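Local coordinates for Ala-tRNApro hydrolase ProX (Aeropyrum pernix, PDB 1WDV), which probably acts as an aminoacyl-tRNA deacylase that edits mischarged alanyl-tRNA(Pro) in trans, alongside prolyl-tRNA synthetase, at residues 49-54 / 75-80; 59-64 / 113-118. One frame throughout, in Å; residues are numbered along the deposited sequence.

Interaction 1 (49-54 / 75-80); sequences LDNAGG and AGKPVR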
loop_
_atom_site.group_PDB
_atom_site.type_symbol
_atom_site.label_atom_id
_atom_site.label_comp_id
_atom_site.label_asym_id
_atom_site.label_seq_id
_atom_site.Cartn_x
_atom_site.Cartn_y
_atom_site.Cartn_z
ATOM N N LEU A 49 9.744 4.323 -8.365
ATOM C CA LEU A 49 11.194 4.222 -8.499
ATOM C C LEU A 49 11.839 5.552 -8.813
ATOM O O LEU A 49 11.323 6.289 -9.647
ATOM C CB LEU A 49 11.527 3.280 -9.650
ATOM C CG LEU A 49 10.818 1.922 -9.623
ATOM C CD1 LEU A 49 11.185 1.159 -10.901
ATOM C CD2 LEU A 49 11.239 1.138 -8.392
ATOM N N ASP A 50 12.962 5.879 -8.176
ATOM C CA ASP A 50 13.632 7.100 -8.571
ATOM C C ASP A 50 14.745 6.696 -9.548
ATOM O O ASP A 50 14.923 5.510 -9.844
ATOM C CB ASP A 50 14.158 7.925 -7.364
ATOM C CG ASP A 50 15.246 7.225 -6.548
ATOM O OD1 ASP A 50 16.077 6.493 -7.114
ATOM O OD2 ASP A 50 15.278 7.450 -5.298
ATOM N N ASN A 51 15.476 7.659 -10.097
ATOM C CA ASN A 51 16.514 7.298 -11.052
ATOM C C ASN A 51 17.886 6.938 -10.474
ATOM O O ASN A 51 18.884 6.922 -11.207
ATOM C CB ASN A 51 16.652 8.410 -12.093
ATOM C CG ASN A 51 17.221 9.692 -11.506
ATOM O OD1 ASN A 51 17.337 9.850 -10.289
ATOM N ND2 ASN A 51 17.579 10.619 -12.385
ATOM N N ALA A 52 17.945 6.630 -9.182
ATOM C CA ALA A 52 19.195 6.264 -8.543
ATOM C C ALA A 52 19.073 5.018 -7.676
ATOM O O ALA A 52 19.719 4.916 -6.640
ATOM C CB ALA A 52 19.728 7.441 -7.703
ATOM N N GLY A 53 18.217 4.080 -8.090
ATOM C CA GLY A 53 18.054 2.851 -7.344
ATOM C C GLY A 53 17.105 2.889 -6.157
ATOM O O GLY A 53 16.921 1.875 -5.480
ATOM N N GLY A 54 16.481 4.033 -5.909
ATOM C CA GLY A 54 15.570 4.137 -4.775
ATOM C C GLY A 54 14.199 3.540 -5.068
ATOM O O GLY A 54 13.686 3.641 -6.188
ATOM N N ALA A 75 11.007 12.716 -3.131
ATOM C CA ALA A 75 12.224 11.947 -3.394
ATOM C C ALA A 75 13.433 12.843 -3.623
ATOM O O ALA A 75 14.566 12.467 -3.306
ATOM C CB ALA A 75 12.017 11.028 -4.620
ATOM N N GLY A 76 13.184 14.018 -4.197
ATOM C CA GLY A 76 14.262 14.941 -4.496
ATOM C C GLY A 76 14.991 14.509 -5.754
ATOM O O GLY A 76 16.064 15.017 -6.065
ATOM N N LYS A 77 14.391 13.573 -6.483
ATOM C CA LYS A 77 14.965 13.013 -7.707
ATOM C C LYS A 77 13.833 12.647 -8.656
ATOM O O LYS A 77 12.708 12.465 -8.225
ATOM C CB LYS A 77 15.721 11.707 -7.390
ATOM C CG LYS A 77 16.988 11.875 -6.591
ATOM C CD LYS A 77 17.563 10.532 -6.227
ATOM C CE LYS A 77 18.861 10.720 -5.440
ATOM N NZ LYS A 77 19.210 9.480 -4.708
ATOM N N PRO A 78 14.131 12.521 -9.961
ATOM C CA PRO A 78 13.107 12.158 -10.938
ATOM C C PRO A 78 12.530 10.791 -10.539
ATOM O O PRO A 78 13.283 9.899 -10.132
ATOM C CB PRO A 78 13.889 12.070 -12.249
ATOM C CG PRO A 78 15.026 13.061 -12.035
ATOM C CD PRO A 78 15.432 12.755 -10.612
ATOM N N VAL A 79 11.220 10.615 -10.670
ATOM C CA VAL A 79 10.606 9.322 -10.320
ATOM C C VAL A 79 9.619 8.836 -11.363
ATOM O O VAL A 79 9.203 9.582 -12.258
ATOM C CB VAL A 79 9.819 9.380 -8.979
ATOM C CG1 VAL A 79 10.772 9.684 -7.837
ATOM C CG2 VAL A 79 8.711 10.423 -9.050
ATOM N N ARG A 80 9.238 7.570 -11.239
ATOM C CA ARG A 80 8.242 7.000 -12.138
ATOM C C ARG A 80 7.609 5.834 -11.424
ATOM O O ARG A 80 8.114 5.372 -10.410
ATOM C CB ARG A 80 8.867 6.502 -13.455
ATOM C CG ARG A 80 9.758 5.248 -13.331
ATOM C CD ARG A 80 10.095 4.740 -14.731
ATOM N NE ARG A 80 11.112 3.682 -14.743
ATOM C CZ ARG A 80 10.895 2.392 -14.495
ATOM N NH1 ARG A 80 9.679 1.965 -14.202
ATOM N NH2 ARG A 80 11.903 1.510 -14.567
HETATM O O HOH W 1 12.788 7.656 -12.275
HETATM O O HOH W 2 17.408 6.835 -3.568
#

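Interaction 2 (59-64 / 113-118); sequences VIPGDK and RILLSR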
loop_
_atom_site.group_PDB
_atom_site.type_symbol
_atom_site.label_atom_id
_atom_site.label_comp_id
_atom_site.label_asym_id
_atom_site.label_seq_id
_atom_site.Cartn_x
_atom_site.Cartn_y
_atom_site.Cartn_z
ATOM N N VAL A 59 1.215 4.447 -0.252
ATOM C CA VAL A 59 -0.150 4.046 0.030
ATOM C C VAL A 59 -1.111 5.201 -0.152
ATOM O O VAL A 59 -1.008 6.224 0.543
ATOM C CB VAL A 59 -0.280 3.514 1.482
ATOM C CG1 VAL A 59 -1.664 3.014 1.720
ATOM C CG2 VAL A 59 0.739 2.372 1.701
ATOM N N ILE A 60 -2.042 5.035 -1.100
ATOM C CA ILE A 60 -3.019 6.077 -1.401
ATOM C C ILE A 60 -4.442 5.528 -1.459
ATOM O O ILE A 60 -4.650 4.311 -1.558
ATOM C CB ILE A 60 -2.713 6.798 -2.758
ATOM C CG1 ILE A 60 -2.943 5.849 -3.935
ATOM C CG2 ILE A 60 -1.234 7.294 -2.782
ATOM C CD1 ILE A 60 -2.895 6.572 -5.322
ATOM N N PRO A 61 -5.443 6.414 -1.339
ATOM C CA PRO A 61 -6.866 6.033 -1.393
ATOM C C PRO A 61 -7.171 5.402 -2.745
ATOM O O PRO A 61 -6.606 5.790 -3.761
ATOM C CB PRO A 61 -7.605 7.357 -1.232
ATOM C CG PRO A 61 -6.618 8.231 -0.547
ATOM C CD PRO A 61 -5.296 7.865 -1.142
ATOM N N GLY A 62 -8.096 4.455 -2.756
ATOM C CA GLY A 62 -8.423 3.743 -3.976
ATOM C C GLY A 62 -9.059 4.553 -5.077
ATOM O O GLY A 62 -8.994 4.139 -6.259
ATOM N N ASP A 63 -9.691 5.669 -4.697
ATOM C CA ASP A 63 -10.332 6.541 -5.671
ATOM C C ASP A 63 -9.417 7.667 -6.151
ATOM O O ASP A 63 -9.881 8.617 -6.770
ATOM C CB ASP A 63 -11.666 7.108 -5.127
ATOM C CG ASP A 63 -11.514 7.877 -3.818
ATOM O OD1 ASP A 63 -10.425 7.863 -3.218
ATOM O OD2 ASP A 63 -12.512 8.501 -3.380
ATOM N N LYS A 64 -8.111 7.558 -5.896
ATOM C CA LYS A 64 -7.176 8.586 -6.378
ATOM C C LYS A 64 -6.058 7.910 -7.152
ATOM O O LYS A 64 -5.994 6.687 -7.230
ATOM C CB LYS A 64 -6.545 9.357 -5.211
ATOM C CG LYS A 64 -7.534 9.940 -4.209
ATOM C CD LYS A 64 -8.226 11.180 -4.735
ATOM C CE LYS A 64 -8.976 11.889 -3.592
ATOM N NZ LYS A 64 -9.818 12.988 -4.138
ATOM N N ARG A 113 -1.576 11.516 3.570
ATOM C CA ARG A 113 -2.220 11.981 4.799
ATOM C C ARG A 113 -3.740 11.965 4.776
ATOM O O ARG A 113 -4.351 11.947 5.840
ATOM C CB ARG A 113 -1.710 13.386 5.208
ATOM C CG ARG A 113 -2.629 14.528 4.886
ATOM C CD ARG A 113 -2.044 15.891 5.213
ATOM N NE ARG A 113 -0.755 16.137 4.582
ATOM C CZ ARG A 113 0.416 16.073 5.209
ATOM N NH1 ARG A 113 0.488 15.764 6.504
ATOM N NH2 ARG A 113 1.530 16.328 4.534
ATOM N N ILE A 114 -4.348 11.963 3.590
ATOM C CA ILE A 114 -5.813 11.933 3.546
ATOM C C ILE A 114 -6.339 10.644 4.202
ATOM O O ILE A 114 -7.493 10.582 4.635
ATOM C CB ILE A 114 -6.343 12.080 2.079
ATOM C CG1 ILE A 114 -7.848 12.337 2.090
ATOM C CG2 ILE A 114 -6.078 10.839 1.291
ATOM C CD1 ILE A 114 -8.371 12.834 0.762
ATOM N N LEU A 115 -5.485 9.630 4.327
ATOM C CA LEU A 115 -5.920 8.390 4.945
ATOM C C LEU A 115 -5.860 8.400 6.471
ATOM O O LEU A 115 -6.440 7.538 7.107
ATOM C CB LEU A 115 -5.050 7.225 4.454
ATOM C CG LEU A 115 -5.129 6.915 2.956
ATOM C CD1 LEU A 115 -4.050 5.877 2.637
ATOM C CD2 LEU A 115 -6.537 6.404 2.590
ATOM N N LEU A 116 -5.191 9.384 7.067
ATOM C CA LEU A 116 -5.009 9.348 8.507
ATOM C C LEU A 116 -6.236 9.447 9.414
ATOM O O LEU A 116 -6.240 8.884 10.522
ATOM C CB LEU A 116 -3.944 10.377 8.893
ATOM C CG LEU A 116 -2.561 9.929 8.403
ATOM C CD1 LEU A 116 -1.567 11.027 8.708
ATOM C CD2 LEU A 116 -2.157 8.630 9.110
ATOM N N SER A 117 -7.286 10.130 8.956
ATOM C CA SER A 117 -8.493 10.232 9.766
ATOM C C SER A 117 -9.346 8.970 9.685
ATOM O O SER A 117 -10.271 8.783 10.477
ATOM C CB SER A 117 -9.346 11.422 9.323
ATOM O OG SER A 117 -9.767 11.230 7.993
ATOM N N ARG A 118 -9.033 8.086 8.737
ATOM C CA ARG A 118 -9.814 6.852 8.607
ATOM C C ARG A 118 -9.306 5.794 9.587
ATOM O O ARG A 118 -8.112 5.477 9.611
ATOM C CB ARG A 118 -9.750 6.321 7.161
ATOM C CG ARG A 118 -10.746 5.178 6.894
ATOM C CD ARG A 118 -12.166 5.695 6.659
ATOM N NE ARG A 118 -12.305 6.295 5.334
ATOM C CZ ARG A 118 -13.453 6.795 4.896
ATOM N NH1 ARG A 118 -14.521 6.776 5.690
ATOM N NH2 ARG A 118 -13.553 7.259 3.657
#

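Interaction 1 (49-54 / 75-80)
Backbone hydrogen bonds join L49 and R80 as an antiparallel hydrogen-bonded pair. L49 N donates to R80 O over 2.8 Å, nearly along the C=O axis and almost straight at 172°. In return R80 N donates to L49 O at 2.9 Å, in the carbonyl plane but more bent. D50 and V79 follow as a non-hydrogen-bonded pair, and D50 CA lies 3.2 Å from P78 O in a CA-H...O contact. Beyond them the pairing frays: N51 N reaches P78 O by a weak bond only.

Van der Waals contacts lie on both faces of the sheet. On one, L49 and R80 run side by side, and L49 CD1 sits 3.4 Å above the guanidinium plane, toward its rim. That guanidinium forms a salt bridge with E86 through NH1. On the other face D50 CB meets V79 CG1. Past the strand end, the side chain of N51 crosses P78 obliquely, and its OD1 and ND2 both lie 3.5 Å from P78 CD.

The polar contacts centre on D50. Its CG takes the crowded position between N and C (chi1 64°). This turns OD1 back to the loop, where the backbone N atoms of A52 and G54 both donate to it from above the carboxylate plane. OD2 binds Y56 OH. The extended K77 chain brings NZ to 4.5 Å from OD2, too far for a salt bridge, and a water links them, weakly on the lysine side.

The contact pairs edge strand 79-81 antiparallel with strand 43-50, beside an Asx turn at D50 in the hairpin connection to strand 55-61.

Interaction 2 (59-64 / 113-118)
L115 has CG anti to its carbonyl carbon (chi1 -63°), with the chain extended at chi2, which sends its two methyls to different residues of strand 55-61. I114 has CG1 anti to the backbone N (chi1 -168°), so CG2 takes the crowded position between N and C. From there CG2 meets the ring of P61. V59 has CG1 anti to its N (chi1 -176°), turned to the leucine.

P61 is met by two residues of the 3-10 segment. Its ring crosses both I114 and L115 obliquely, and CG touches both. P61 CG is 3.2 Å from I114 CG2, tighter than usual van der Waals contact. The same CG is 3.6 Å from L115 CD2. The other leucine methyl, CD1, lies 3.8 Å from V59 CG1, and the two side chains cross at about a right angle. CD1 also rests 3.7 Å from V59 O.

The contact joins the end of strand 55-61 in the mixed sheet to the 3-10 segment that follows its parallel neighbour, strand 108-112. V59 makes backbone hydrogen bonds with V110 and D112 of strand 108-112. These bonds pair the two strands, and the 3-10 segment runs on past the end of its strand and leans toward P61. A type I beta turn from P61 to K64 leads the chain on from strand 55-61, with K64 N bonded to P61 O.

An alanine at L115 would probably loosen the packing here, because the methyls that meet P61 and V59 would be gone. L115 also touches V43 of strand 43-50. No hydrogen bond crosses between the two segments.

Both interactions involve the same mixed sheet. Interaction 1 lies at one end of strand 43-50, where it pairs with edge strand 79-81. Interaction 2 lies at the end of strand 55-61, the next strand in chain and sheet. Their centres are about 22 Å apart, and their nearest atoms about 12 Å, so they do not touch. Interaction 1 is a surface contact. It relies on main-chain bonds, and charged side chains and water take part. Interaction 2 is largely buried. It is apolar, side chain against side chain, with no hydrogen bond across it. One adds an edge strand to the sheet; the other packs a 3-10 turn against a strand end.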